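Local coordinates for protein FMN-dependent NADH:quinone oxidoreductase 1 (Bacillus anthracis, PDB 3U7I) that probably reduces electrophilic quinones and cleaves the azo bond of aromatic azo compounds, using FMN as cofactor and NADH as electron donor, as a homodimer, at residues Lys6-Asn11 against Lys114-Asn119; Asn11-Val16 against Ser21-Val26; Lys25-Phe30 against Thr97-Leu102; Val185-Thr190 against Thr196-Asn201. All coordinates share one frame; numbering follows the deposited sequence.

Contact 1: Lys6-Asn11 against Lys114-Asn119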
loop_
_atom_site.group_PDB
_atom_site.type_symbol
_atom_site.label_atom_id
_atom_site.label_comp_id
_atom_site.label_asym_id
_atom_site.label_seq_id
_atom_site.Cartn_x
_atom_site.Cartn_y
_atom_site.Cartn_z
ATOM N N LYS C 6 10.041 -11.830 22.837
ATOM C CA LYS C 6 10.758 -11.567 21.609
ATOM C C LYS C 6 10.234 -10.304 20.956
ATOM O O LYS C 6 9.020 -10.135 20.840
ATOM C CB LYS C 6 10.580 -12.745 20.642
ATOM C CG LYS C 6 11.355 -12.562 19.332
ATOM C CD LYS C 6 10.914 -13.533 18.247
ATOM C CE LYS C 6 11.218 -14.973 18.608
ATOM N NZ LYS C 6 11.162 -15.837 17.389
ATOM N N THR C 7 11.147 -9.429 20.528
ATOM C CA THR C 7 10.794 -8.228 19.777
ATOM C C THR C 7 11.155 -8.439 18.320
ATOM O O THR C 7 12.212 -8.978 18.012
ATOM C CB THR C 7 11.563 -7.001 20.307
ATOM O OG1 THR C 7 11.306 -6.850 21.703
ATOM C CG2 THR C 7 11.143 -5.719 19.582
ATOM N N LEU C 8 10.281 -8.019 17.420
ATOM C CA LEU C 8 10.564 -8.174 16.003
ATOM C C LEU C 8 10.631 -6.815 15.311
ATOM O O LEU C 8 9.682 -6.031 15.362
ATOM C CB LEU C 8 9.521 -9.083 15.331
ATOM C CG LEU C 8 9.569 -9.281 13.809
ATOM C CD1 LEU C 8 10.861 -9.968 13.359
ATOM C CD2 LEU C 8 8.337 -10.048 13.319
ATOM N N ILE C 9 11.769 -6.544 14.683
ATOM C CA ILE C 9 11.941 -5.337 13.881
ATOM C C ILE C 9 11.470 -5.621 12.459
ATOM O O ILE C 9 11.977 -6.536 11.800
ATOM C CB ILE C 9 13.430 -4.867 13.824
ATOM C CG1 ILE C 9 14.117 -5.004 15.192
ATOM C CG2 ILE C 9 13.525 -3.435 13.260
ATOM C CD1 ILE C 9 13.397 -4.290 16.313
ATOM N N ILE C 10 10.490 -4.845 12.005
ATOM C CA ILE C 10 10.035 -4.892 10.619
ATOM C C ILE C 10 10.510 -3.622 9.916
ATOM O O ILE C 10 9.908 -2.552 10.052
ATOM C CB ILE C 10 8.506 -5.013 10.518
ATOM C CG1 ILE C 10 8.015 -6.244 11.281
ATOM C CG2 ILE C 10 8.067 -5.047 9.050
ATOM C CD1 ILE C 10 6.608 -6.088 11.845
ATOM N N ASN C 11 11.622 -3.751 9.199
ATOM C CA ASN C 11 12.256 -2.620 8.537
ATOM C C ASN C 11 11.734 -2.435 7.105
ATOM O O ASN C 11 12.084 -3.202 6.204
ATOM C CB ASN C 11 13.772 -2.813 8.545
ATOM C CG ASN C 11 14.510 -1.702 7.831
ATOM O OD1 ASN C 11 13.908 -0.727 7.365
ATOM N ND2 ASN C 11 15.834 -1.835 7.755
ATOM N N LYS C 114 3.111 -3.724 2.265
ATOM C CA LYS C 114 1.874 -4.375 1.830
ATOM C C LYS C 114 2.102 -5.872 1.608
ATOM O O LYS C 114 1.309 -6.688 2.075
ATOM C CB LYS C 114 1.301 -3.724 0.565
ATOM C CG LYS C 114 -0.033 -4.331 0.114
ATOM C CD LYS C 114 -0.995 -4.507 1.297
ATOM C CE LYS C 114 -2.449 -4.796 0.863
ATOM N NZ LYS C 114 -2.606 -5.964 -0.045
ATOM N N ASP C 115 3.181 -6.238 0.907
ATOM C CA ASP C 115 3.520 -7.649 0.720
ATOM C C ASP C 115 3.677 -8.345 2.070
ATOM O O ASP C 115 3.256 -9.495 2.239
ATOM C CB ASP C 115 4.824 -7.819 -0.057
ATOM C CG ASP C 115 4.682 -7.471 -1.512
ATOM O OD1 ASP C 115 3.542 -7.475 -2.018
ATOM O OD2 ASP C 115 5.719 -7.214 -2.152
ATOM N N TYR C 116 4.300 -7.654 3.022
ATOM C CA TYR C 116 4.478 -8.231 4.353
ATOM C C TYR C 116 3.119 -8.441 5.026
ATOM O O TYR C 116 2.883 -9.485 5.641
ATOM C CB TYR C 116 5.397 -7.361 5.223
ATOM C CG TYR C 116 5.706 -7.974 6.575
ATOM C CD1 TYR C 116 6.674 -8.968 6.709
ATOM C CD2 TYR C 116 5.022 -7.564 7.713
ATOM C CE1 TYR C 116 6.956 -9.533 7.962
ATOM C CE2 TYR C 116 5.291 -8.128 8.966
ATOM C CZ TYR C 116 6.254 -9.100 9.085
ATOM O OH TYR C 116 6.509 -9.643 10.332
HETATM N N MSE C 117 2.225 -7.463 4.906
HETATM C CA MSE C 117 0.884 -7.622 5.463
HETATM C C MSE C 117 0.225 -8.843 4.835
HETATM O O MSE C 117 -0.497 -9.573 5.507
HETATM C CB MSE C 117 0.011 -6.376 5.237
HETATM C CG MSE C 117 0.540 -5.080 5.874
HETATM SE SE MSE C 117 0.808 -5.220 7.790
HETATM C CE MSE C 117 -1.021 -5.726 8.291
ATOM N N ASP C 118 0.490 -9.069 3.551
ATOM C CA ASP C 118 -0.109 -10.199 2.831
ATOM C C ASP C 118 0.420 -11.565 3.318
ATOM O O ASP C 118 -0.219 -12.606 3.105
ATOM C CB ASP C 118 0.068 -10.052 1.307
ATOM C CG ASP C 118 -0.733 -8.895 0.725
ATOM O OD1 ASP C 118 -1.709 -8.433 1.373
ATOM O OD2 ASP C 118 -0.378 -8.438 -0.393
ATOM N N ASN C 119 1.585 -11.549 3.965
ATOM C CA ASN C 119 2.193 -12.751 4.553
ATOM C C ASN C 119 1.675 -13.068 5.961
ATOM O O ASN C 119 1.605 -14.232 6.359
ATOM C CB ASN C 119 3.715 -12.599 4.615
ATOM C CG ASN C 119 4.395 -12.913 3.293
ATOM O OD1 ASN C 119 4.926 -14.007 3.109
ATOM N ND2 ASN C 119 4.392 -11.948 2.370
#

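Contact 2: Asn11-Val16 against Ser21-Val26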
loop_
_atom_site.group_PDB
_atom_site.type_symbol
_atom_site.label_atom_id
_atom_site.label_comp_id
_atom_site.label_asym_id
_atom_site.label_seq_id
_atom_site.Cartn_x
_atom_site.Cartn_y
_atom_site.Cartn_z
ATOM N N ASN C 11 11.622 -3.751 9.199
ATOM C CA ASN C 11 12.256 -2.620 8.537
ATOM C C ASN C 11 11.734 -2.435 7.105
ATOM O O ASN C 11 12.084 -3.202 6.204
ATOM C CB ASN C 11 13.772 -2.813 8.545
ATOM C CG ASN C 11 14.510 -1.702 7.831
ATOM O OD1 ASN C 11 13.908 -0.727 7.365
ATOM N ND2 ASN C 11 15.834 -1.835 7.755
ATOM N N ALA C 12 10.903 -1.420 6.901
ATOM C CA ALA C 12 10.279 -1.203 5.588
ATOM C C ALA C 12 11.002 -0.146 4.727
ATOM O O ALA C 12 10.427 0.395 3.776
ATOM C CB ALA C 12 8.803 -0.845 5.754
ATOM N N HIS C 13 12.256 0.147 5.060
ATOM C CA HIS C 13 13.017 1.159 4.336
ATOM C C HIS C 13 13.775 0.552 3.155
ATOM O O HIS C 13 14.560 -0.360 3.336
ATOM C CB HIS C 13 14.003 1.867 5.269
ATOM C CG HIS C 13 14.349 3.255 4.825
ATOM N ND1 HIS C 13 14.917 3.522 3.597
ATOM C CD2 HIS C 13 14.187 4.453 5.433
ATOM C CE1 HIS C 13 15.098 4.825 3.471
ATOM N NE2 HIS C 13 14.663 5.413 4.569
ATOM N N PRO C 14 13.538 1.066 1.935
ATOM C CA PRO C 14 14.246 0.568 0.748
ATOM C C PRO C 14 15.784 0.586 0.874
ATOM O O PRO C 14 16.462 -0.207 0.218
ATOM C CB PRO C 14 13.784 1.531 -0.359
ATOM C CG PRO C 14 12.416 1.975 0.088
ATOM C CD PRO C 14 12.505 2.064 1.597
ATOM N N LYS C 15 16.334 1.478 1.695
ATOM C CA LYS C 15 17.785 1.555 1.849
ATOM C C LYS C 15 18.305 0.631 2.953
ATOM O O LYS C 15 19.506 0.604 3.236
ATOM C CB LYS C 15 18.235 2.990 2.118
ATOM C CG LYS C 15 18.038 3.949 0.958
ATOM C CD LYS C 15 18.901 5.163 1.170
ATOM C CE LYS C 15 18.670 6.197 0.106
ATOM N NZ LYS C 15 19.778 7.194 0.116
ATOM N N VAL C 16 17.387 -0.103 3.580
ATOM C CA VAL C 16 17.717 -1.140 4.562
ATOM C C VAL C 16 18.477 -0.625 5.799
ATOM O O VAL C 16 17.887 -0.431 6.860
ATOM C CB VAL C 16 18.487 -2.320 3.901
ATOM C CG1 VAL C 16 18.588 -3.506 4.857
ATOM C CG2 VAL C 16 17.805 -2.735 2.599
ATOM N N SER C 21 19.492 7.796 6.708
ATOM C CA SER C 21 18.030 7.846 6.660
ATOM C C SER C 21 17.472 8.282 8.002
ATOM O O SER C 21 17.794 7.677 9.030
ATOM C CB SER C 21 17.455 6.474 6.305
ATOM O OG SER C 21 17.896 6.053 5.029
ATOM N N VAL C 22 16.632 9.317 7.993
ATOM C CA VAL C 22 16.049 9.838 9.236
ATOM C C VAL C 22 15.367 8.759 10.093
ATOM O O VAL C 22 15.625 8.660 11.298
ATOM C CB VAL C 22 15.081 11.004 8.978
ATOM C CG1 VAL C 22 14.448 11.456 10.285
ATOM C CG2 VAL C 22 15.818 12.162 8.323
ATOM N N SER C 23 14.511 7.950 9.469
ATOM C CA SER C 23 13.835 6.865 10.178
ATOM C C SER C 23 14.816 5.793 10.684
ATOM O O SER C 23 14.618 5.210 11.748
ATOM C CB SER C 23 12.732 6.240 9.316
ATOM O OG SER C 23 13.256 5.649 8.141
ATOM N N ILE C 24 15.877 5.539 9.929
ATOM C CA ILE C 24 16.897 4.583 10.360
ATOM C C ILE C 24 17.727 5.125 11.541
ATOM O O ILE C 24 18.003 4.390 12.485
ATOM C CB ILE C 24 17.800 4.138 9.181
ATOM C CG1 ILE C 24 16.960 3.406 8.119
ATOM C CG2 ILE C 24 18.930 3.253 9.676
ATOM C CD1 ILE C 24 17.662 3.186 6.778
ATOM N N LYS C 25 18.102 6.406 11.496
ATOM C CA LYS C 25 18.761 7.052 12.634
ATOM C C LYS C 25 17.904 6.975 13.885
ATOM O O LYS C 25 18.392 6.612 14.952
ATOM C CB LYS C 25 19.088 8.524 12.347
ATOM C CG LYS C 25 20.364 8.728 11.574
ATOM C CD LYS C 25 20.731 10.194 11.431
ATOM C CE LYS C 25 21.762 10.358 10.319
ATOM N NZ LYS C 25 22.742 11.460 10.560
ATOM N N VAL C 26 16.630 7.331 13.757
ATOM C CA VAL C 26 15.720 7.315 14.903
ATOM C C VAL C 26 15.532 5.895 15.459
ATOM O O VAL C 26 15.509 5.691 16.674
ATOM C CB VAL C 26 14.358 7.944 14.542
ATOM C CG1 VAL C 26 13.400 7.886 15.727
ATOM C CG2 VAL C 26 14.553 9.382 14.073
#

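Contact 3: Lys25-Phe30 against Thr97-Leu102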
loop_
_atom_site.group_PDB
_atom_site.type_symbol
_atom_site.label_atom_id
_atom_site.label_comp_id
_atom_site.label_asym_id
_atom_site.label_seq_id
_atom_site.Cartn_x
_atom_site.Cartn_y
_atom_site.Cartn_z
ATOM N N LYS C 25 18.102 6.406 11.496
ATOM C CA LYS C 25 18.761 7.052 12.634
ATOM C C LYS C 25 17.904 6.975 13.885
ATOM O O LYS C 25 18.392 6.612 14.952
ATOM C CB LYS C 25 19.088 8.524 12.347
ATOM C CG LYS C 25 20.364 8.728 11.574
ATOM C CD LYS C 25 20.731 10.194 11.431
ATOM C CE LYS C 25 21.762 10.358 10.319
ATOM N NZ LYS C 25 22.742 11.460 10.560
ATOM N N VAL C 26 16.630 7.331 13.757
ATOM C CA VAL C 26 15.720 7.315 14.903
ATOM C C VAL C 26 15.532 5.895 15.459
ATOM O O VAL C 26 15.509 5.691 16.674
ATOM C CB VAL C 26 14.358 7.944 14.542
ATOM C CG1 VAL C 26 13.400 7.886 15.727
ATOM C CG2 VAL C 26 14.553 9.382 14.073
ATOM N N PHE C 27 15.409 4.919 14.561
ATOM C CA PHE C 27 15.318 3.513 14.951
ATOM C C PHE C 27 16.564 3.027 15.700
ATOM O O PHE C 27 16.462 2.321 16.708
ATOM C CB PHE C 27 15.079 2.616 13.728
ATOM C CG PHE C 27 15.436 1.176 13.972
ATOM C CD1 PHE C 27 14.728 0.426 14.900
ATOM C CD2 PHE C 27 16.494 0.582 13.297
ATOM C CE1 PHE C 27 15.056 -0.893 15.151
ATOM C CE2 PHE C 27 16.826 -0.745 13.539
ATOM C CZ PHE C 27 16.106 -1.481 14.473
ATOM N N LYS C 28 17.740 3.382 15.191
ATOM C CA LYS C 28 18.985 2.958 15.825
ATOM C C LYS C 28 19.131 3.575 17.220
ATOM O O LYS C 28 19.635 2.940 18.154
ATOM C CB LYS C 28 20.182 3.294 14.934
ATOM C CG LYS C 28 20.248 2.463 13.657
ATOM C CD LYS C 28 20.939 3.245 12.532
ATOM C CE LYS C 28 22.114 2.481 11.942
ATOM N NZ LYS C 28 23.151 2.203 12.982
ATOM N N HIS C 29 18.661 4.808 17.365
ATOM C CA HIS C 29 18.622 5.455 18.670
ATOM C C HIS C 29 17.660 4.698 19.591
ATOM O O HIS C 29 17.995 4.420 20.745
ATOM C CB HIS C 29 18.199 6.918 18.535
ATOM C CG HIS C 29 18.411 7.727 19.778
ATOM N ND1 HIS C 29 19.648 8.203 20.154
ATOM C CD2 HIS C 29 17.541 8.143 20.730
ATOM C CE1 HIS C 29 19.531 8.876 21.286
ATOM N NE2 HIS C 29 18.263 8.849 21.660
ATOM N N PHE C 30 16.475 4.364 19.072
ATOM C CA PHE C 30 15.524 3.534 19.808
ATOM C C PHE C 30 16.161 2.214 20.261
ATOM O O PHE C 30 16.062 1.841 21.435
ATOM C CB PHE C 30 14.254 3.241 18.990
ATOM C CG PHE C 30 13.403 2.137 19.578
ATOM C CD1 PHE C 30 12.538 2.393 20.636
ATOM C CD2 PHE C 30 13.496 0.836 19.098
ATOM C CE1 PHE C 30 11.768 1.371 21.189
ATOM C CE2 PHE C 30 12.739 -0.188 19.653
ATOM C CZ PHE C 30 11.870 0.081 20.697
ATOM N N THR C 97 6.238 -7.931 20.795
ATOM C CA THR C 97 6.565 -6.519 20.593
ATOM C C THR C 97 7.030 -6.323 19.146
ATOM O O THR C 97 7.912 -7.046 18.661
ATOM C CB THR C 97 7.658 -6.024 21.592
ATOM O OG1 THR C 97 7.216 -6.220 22.945
ATOM C CG2 THR C 97 7.986 -4.545 21.366
ATOM N N TYR C 98 6.422 -5.365 18.448
ATOM C CA TYR C 98 6.733 -5.129 17.040
ATOM C C TYR C 98 7.249 -3.714 16.854
ATOM O O TYR C 98 6.726 -2.778 17.461
ATOM C CB TYR C 98 5.488 -5.321 16.163
ATOM C CG TYR C 98 4.840 -6.682 16.300
ATOM C CD1 TYR C 98 5.350 -7.790 15.614
ATOM C CD2 TYR C 98 3.721 -6.866 17.115
ATOM C CE1 TYR C 98 4.767 -9.047 15.743
ATOM C CE2 TYR C 98 3.130 -8.112 17.251
ATOM C CZ TYR C 98 3.655 -9.204 16.561
ATOM O OH TYR C 98 3.070 -10.455 16.686
ATOM N N VAL C 99 8.276 -3.552 16.024
ATOM C CA VAL C 99 8.737 -2.209 15.657
ATOM C C VAL C 99 8.782 -2.055 14.136
ATOM O O VAL C 99 9.579 -2.716 13.465
ATOM C CB VAL C 99 10.125 -1.858 16.273
ATOM C CG1 VAL C 99 10.534 -0.420 15.903
ATOM C CG2 VAL C 99 10.096 -2.027 17.793
ATOM N N ILE C 100 7.921 -1.191 13.600
ATOM C CA ILE C 100 7.902 -0.910 12.165
ATOM C C ILE C 100 8.647 0.385 11.834
ATOM O O ILE C 100 8.358 1.444 12.392
ATOM C CB ILE C 100 6.451 -0.847 11.601
ATOM C CG1 ILE C 100 5.785 -2.224 11.701
ATOM C CG2 ILE C 100 6.452 -0.310 10.152
ATOM C CD1 ILE C 100 4.358 -2.287 11.169
ATOM N N VAL C 101 9.614 0.281 10.927
ATOM C CA VAL C 101 10.387 1.436 10.466
ATOM C C VAL C 101 10.074 1.713 8.988
ATOM O O VAL C 101 10.237 0.840 8.134
ATOM C CB VAL C 101 11.916 1.213 10.660
ATOM C CG1 VAL C 101 12.708 2.511 10.430
ATOM C CG2 VAL C 101 12.199 0.627 12.060
ATOM N N LEU C 102 9.617 2.920 8.686
ATOM C CA LEU C 102 9.296 3.254 7.303
ATOM C C LEU C 102 9.477 4.724 7.003
ATOM O O LEU C 102 9.283 5.576 7.881
ATOM C CB LEU C 102 7.853 2.867 6.967
ATOM C CG LEU C 102 6.751 3.733 7.584
ATOM C CD1 LEU C 102 5.436 3.574 6.820
ATOM C CD2 LEU C 102 6.585 3.384 9.061
#

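Contact 4: Val185-Thr190 against Thr196-Asn201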
loop_
_atom_site.group_PDB
_atom_site.type_symbol
_atom_site.label_atom_id
_atom_site.label_comp_id
_atom_site.label_asym_id
_atom_site.label_seq_id
_atom_site.Cartn_x
_atom_site.Cartn_y
_atom_site.Cartn_z
ATOM N N VAL C 185 5.739 7.155 16.356
ATOM C CA VAL C 185 6.627 8.296 16.478
ATOM C C VAL C 185 6.824 8.901 15.081
ATOM O O VAL C 185 7.276 8.223 14.155
ATOM C CB VAL C 185 7.966 7.897 17.111
ATOM C CG1 VAL C 185 8.937 9.079 17.104
ATOM C CG2 VAL C 185 7.745 7.369 18.545
ATOM N N ARG C 186 6.449 10.168 14.934
ATOM C CA ARG C 186 6.539 10.860 13.654
ATOM C C ARG C 186 7.751 11.784 13.594
ATOM O O ARG C 186 7.732 12.895 14.140
ATOM C CB ARG C 186 5.265 11.669 13.387
ATOM C CG ARG C 186 4.005 10.833 13.240
ATOM C CD ARG C 186 2.818 11.698 12.824
ATOM N NE ARG C 186 1.601 10.903 12.677
ATOM C CZ ARG C 186 0.864 10.477 13.697
ATOM N NH1 ARG C 186 1.215 10.759 14.945
ATOM N NH2 ARG C 186 -0.227 9.765 13.469
ATOM N N ALA C 187 8.807 11.322 12.929
ATOM C CA ALA C 187 9.943 12.180 12.634
ATOM C C ALA C 187 9.556 12.985 11.400
ATOM O O ALA C 187 10.091 12.777 10.308
ATOM C CB ALA C 187 11.179 11.353 12.373
ATOM N N GLN C 188 8.614 13.904 11.591
ATOM C CA GLN C 188 7.960 14.597 10.491
ATOM C C GLN C 188 8.573 15.964 10.202
ATOM O O GLN C 188 9.307 16.522 11.024
ATOM C CB GLN C 188 6.477 14.769 10.814
ATOM C CG GLN C 188 6.236 15.460 12.151
ATOM C CD GLN C 188 4.762 15.593 12.483
ATOM O OE1 GLN C 188 3.907 15.086 11.757
ATOM N NE2 GLN C 188 4.458 16.282 13.580
ATOM N N GLY C 189 8.249 16.503 9.028
ATOM C CA GLY C 189 8.714 17.815 8.626
ATOM C C GLY C 189 10.180 17.865 8.235
ATOM O O GLY C 189 10.832 18.885 8.432
ATOM N N THR C 190 10.704 16.780 7.667
ATOM C CA THR C 190 12.104 16.767 7.230
ATOM C C THR C 190 12.351 17.699 6.026
ATOM O O THR C 190 13.503 17.991 5.675
ATOM C CB THR C 190 12.617 15.328 6.916
ATOM O OG1 THR C 190 11.980 14.819 5.732
ATOM C CG2 THR C 190 12.357 14.386 8.095
ATOM N N THR C 196 18.413 18.825 12.742
ATOM C CA THR C 196 18.790 18.522 14.115
ATOM C C THR C 196 17.577 18.606 15.043
ATOM O O THR C 196 17.515 17.902 16.052
ATOM C CB THR C 196 19.912 19.456 14.611
ATOM O OG1 THR C 196 21.018 19.389 13.702
ATOM C CG2 THR C 196 20.376 19.042 15.989
ATOM N N GLU C 197 16.615 19.458 14.688
ATOM C CA GLU C 197 15.360 19.574 15.431
ATOM C C GLU C 197 14.519 18.311 15.257
ATOM O O GLU C 197 13.980 17.776 16.228
ATOM C CB GLU C 197 14.553 20.790 14.966
ATOM C CG GLU C 197 13.168 20.894 15.617
ATOM C CD GLU C 197 12.156 21.684 14.780
ATOM O OE1 GLU C 197 12.547 22.685 14.130
ATOM O OE2 GLU C 197 10.963 21.299 14.775
ATOM N N VAL C 198 14.409 17.838 14.019
ATOM C CA VAL C 198 13.675 16.604 13.745
ATOM C C VAL C 198 14.284 15.444 14.528
ATOM O O VAL C 198 13.590 14.766 15.289
ATOM C CB VAL C 198 13.660 16.251 12.234
ATOM C CG1 VAL C 198 12.893 14.965 11.990
ATOM C CG2 VAL C 198 13.056 17.381 11.432
ATOM N N LEU C 199 15.582 15.223 14.336
ATOM C CA LEU C 199 16.273 14.104 14.967
ATOM C C LEU C 199 16.135 14.130 16.482
ATOM O O LEU C 199 15.813 13.112 17.092
ATOM C CB LEU C 199 17.748 14.073 14.554
ATOM C CG LEU C 199 18.024 13.499 13.160
ATOM C CD1 LEU C 199 19.481 13.688 12.778
ATOM C CD2 LEU C 199 17.645 12.024 13.091
ATOM N N GLN C 200 16.367 15.296 17.084
ATOM C CA GLN C 200 16.351 15.429 18.543
ATOM C C GLN C 200 14.963 15.246 19.157
ATOM O O GLN C 200 14.828 14.660 20.235
ATOM C CB GLN C 200 16.968 16.761 18.980
ATOM C CG GLN C 200 18.455 16.893 18.657
ATOM C CD GLN C 200 19.300 15.785 19.281
ATOM O OE1 GLN C 200 19.019 15.313 20.390
ATOM N NE2 GLN C 200 20.340 15.360 18.564
ATOM N N ASN C 201 13.934 15.744 18.479
ATOM C CA ASN C 201 12.569 15.540 18.952
ATOM C C ASN C 201 12.152 14.068 18.894
ATOM O O ASN C 201 11.519 13.557 19.819
ATOM C CB ASN C 201 11.590 16.415 18.175
ATOM C CG ASN C 201 11.621 17.863 18.627
ATOM O OD1 ASN C 201 11.701 18.147 19.826
ATOM N ND2 ASN C 201 11.563 18.789 17.671
#

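Contact 1: Lys6-Asn11 against Lys114-Asn119
Tyr116 reaches out from helix 111-120, lays its ring against Ile10 of strand 6-11 and brings its hydroxyl to Leu8, a compact example of one aromatic side chain spanning the gap between a helix and a parallel sheet. The two backbones stay well apart, the CA atoms of Ile10 and Tyr116 being 9.0 Å from each other. The Tyr116 ring bridges that distance because its CG stands anti to the backbone N (chi1 -175°), which carries the ring straight off the helix. The Ile10 and Tyr116 side chains cross at about a right angle. In Ile10 the branch methyl CG2 is anti to the backbone N and CG1 lies beside that N (chi1 -57°). This puts CG2 over one ring face, 4.2 Å from the Tyr116 centroid and displaced toward the rim, a CH-pi contact. It leaves the other arm to run along the ring, with CD1 3.8 Å from Tyr116 CE2 and CG1 3.8 Å from Tyr116 OH. Leu8 approaches from the opposite direction, its CD2 methyl 3.5 Å from Tyr116 OH. The phenol oxygen is thus bordered by aliphatic carbon from both strand residues. The interface is fully buried. Beyond it, helix 76-94 adds Ile88 and Phe92 to the surroundings of Tyr116, Ile47 of the adjacent strand 43-48 touches it too, and Met117 turns instead to helix 165-177.

Contact 2: Asn11-Val16 against Ser21-Val26
In the loop that leads from strand 6-11 into helix 22-37 of this flavodoxin-like fold, His13 packs against Ser21, Ser23 and Ile24; Ser21, Val22 and Ser23 are predicted to bind FMN. The imidazole, carried across by a CG anti to the backbone N (chi1 -154°), receives the Ile24 CD1 methyl over one face, 4.0 Å from the ring centroid, in a CH-pi contact; the two side chains cross nearly at right angles. Ser23 OG lies at the ring edge, in its plane, 3.1 Å from His13 CD2, a buried hydroxyl with no polar partner in the model. Ser21 OG approaches obliquely, 3.3 Å from His13 NE2. The imidazole is steadied from its own loop: Lys15 N donates to His13 ND1 in the ring plane, a nearly straight bond of 3.1 Å that limits rotation of the ring. Asn11 OD1 accepts from His13 N, forming an Asx turn, and a type I turn follows from His13 to Val16. Lys15, its chain extended, reaches Glu66 of the second subunit in a salt bridge. At the other end of its amide, Asn11 ND2 donates to Val16 O at 2.6 Å, with the carbonyl oxygen in the amide plane, and Ile24 CD1 rests 3.6 Å from that same Val16 O.

Contact 3: Lys25-Phe30 against Thr97-Leu102
Phe27, Val99 and Val101 bury the most surface where helix 22-37 lies on strand 97-103. The side chains of Phe27 and Val101 meet at about a right angle. The Val101 methyl CG2 sits 3.8 Å from Phe27 CG and equally near CD1, and it also reaches back to Phe27 CB at 3.9 Å, so the valine is lodged against the root of the aromatic side chain rather than its far end. The same Phe27 CD1 has a looser approach to Val99 CG1, at 4.4 Å. This is the helix-on-sheet layer of a flavodoxin-like fold: the axes of the two short segments approach to 9.5 Å and run nearly antiparallel, at 156°, as expected for a connecting helix packed on a parallel sheet. Phe30, one helical turn beyond Phe27, sends its ring toward the same strand with CG anti to the backbone N (chi1 167°). That places its ring atom CE2 3.7 Å from Val99 CG2, in an oblique approach. Val99 consequently divides its two methyls, CG1 going to Phe27 and CG2 to Phe30. Both aromatics also touch neighbouring strands, Phe27 meeting Ile9 of strand 6-11 and Phe30 meeting Leu145 of strand 143-149.

Contact 4: Val185-Thr190 against Thr196-Asn201
Val198 points its forked side chain from helix 195-214 at the end of strand 181-187, and its two methyls meet different parts of the chain from Ala187 to Thr190. With CG1 anti to the backbone N (chi1 180°), that methyl faces Ala187, lying 4.0 Å from Ala187 CB and 3.9 Å from Ala187 C. The same methyl is met by Thr190, whose side chain crosses the valine at about a right angle and brings CG2 to within 4.0 Å of Val198 CG1. The second prong, CG2, looks onto main chain instead: it lies 3.9 Å from Gln188 O and 4.0 Å from Gly189 O. The chain can wrap round one residue in this way because it turns as it leaves the sheet, with Ala187 at the centre of an inverse gamma turn and Gly189 at positive phi (74°). In the flavodoxin-like fold this is one of the two edge strands of the sheet within the chain, followed by the C-terminal helix that folds back on it, and the Ala187 and Val198 CA atoms are only 5.9 Å apart. Gln188 directs its CB away from the helix and spends its amide on Thr155 and Tyr154. Ala187 and Thr190 both also touch Val22 of helix 22-37.

Overall arrangement
From the N terminus, strand 6-11 enters contact 1 first, but its partner helix comes about a hundred residues later, so contact 1 closes a long loop. Within that span, contact 2 closes a short loop directly after the strand, sharing Asn11 with contact 1. Contact 3 starts on helix 22-37, where contact 2 ends, and closes a loop of 66 residues when strand 97-103 comes back against it, still within the span of contact 1. That strand pairs with strand 6-11, joining contacts 1 and 3 through backbone hydrogen bonds. Contact 4 follows in series and closes a short loop at edge strand 181-187; its Leu199 and Ala187 pack on helix 22-37, linking the C-terminal helix to contacts 2 and 3.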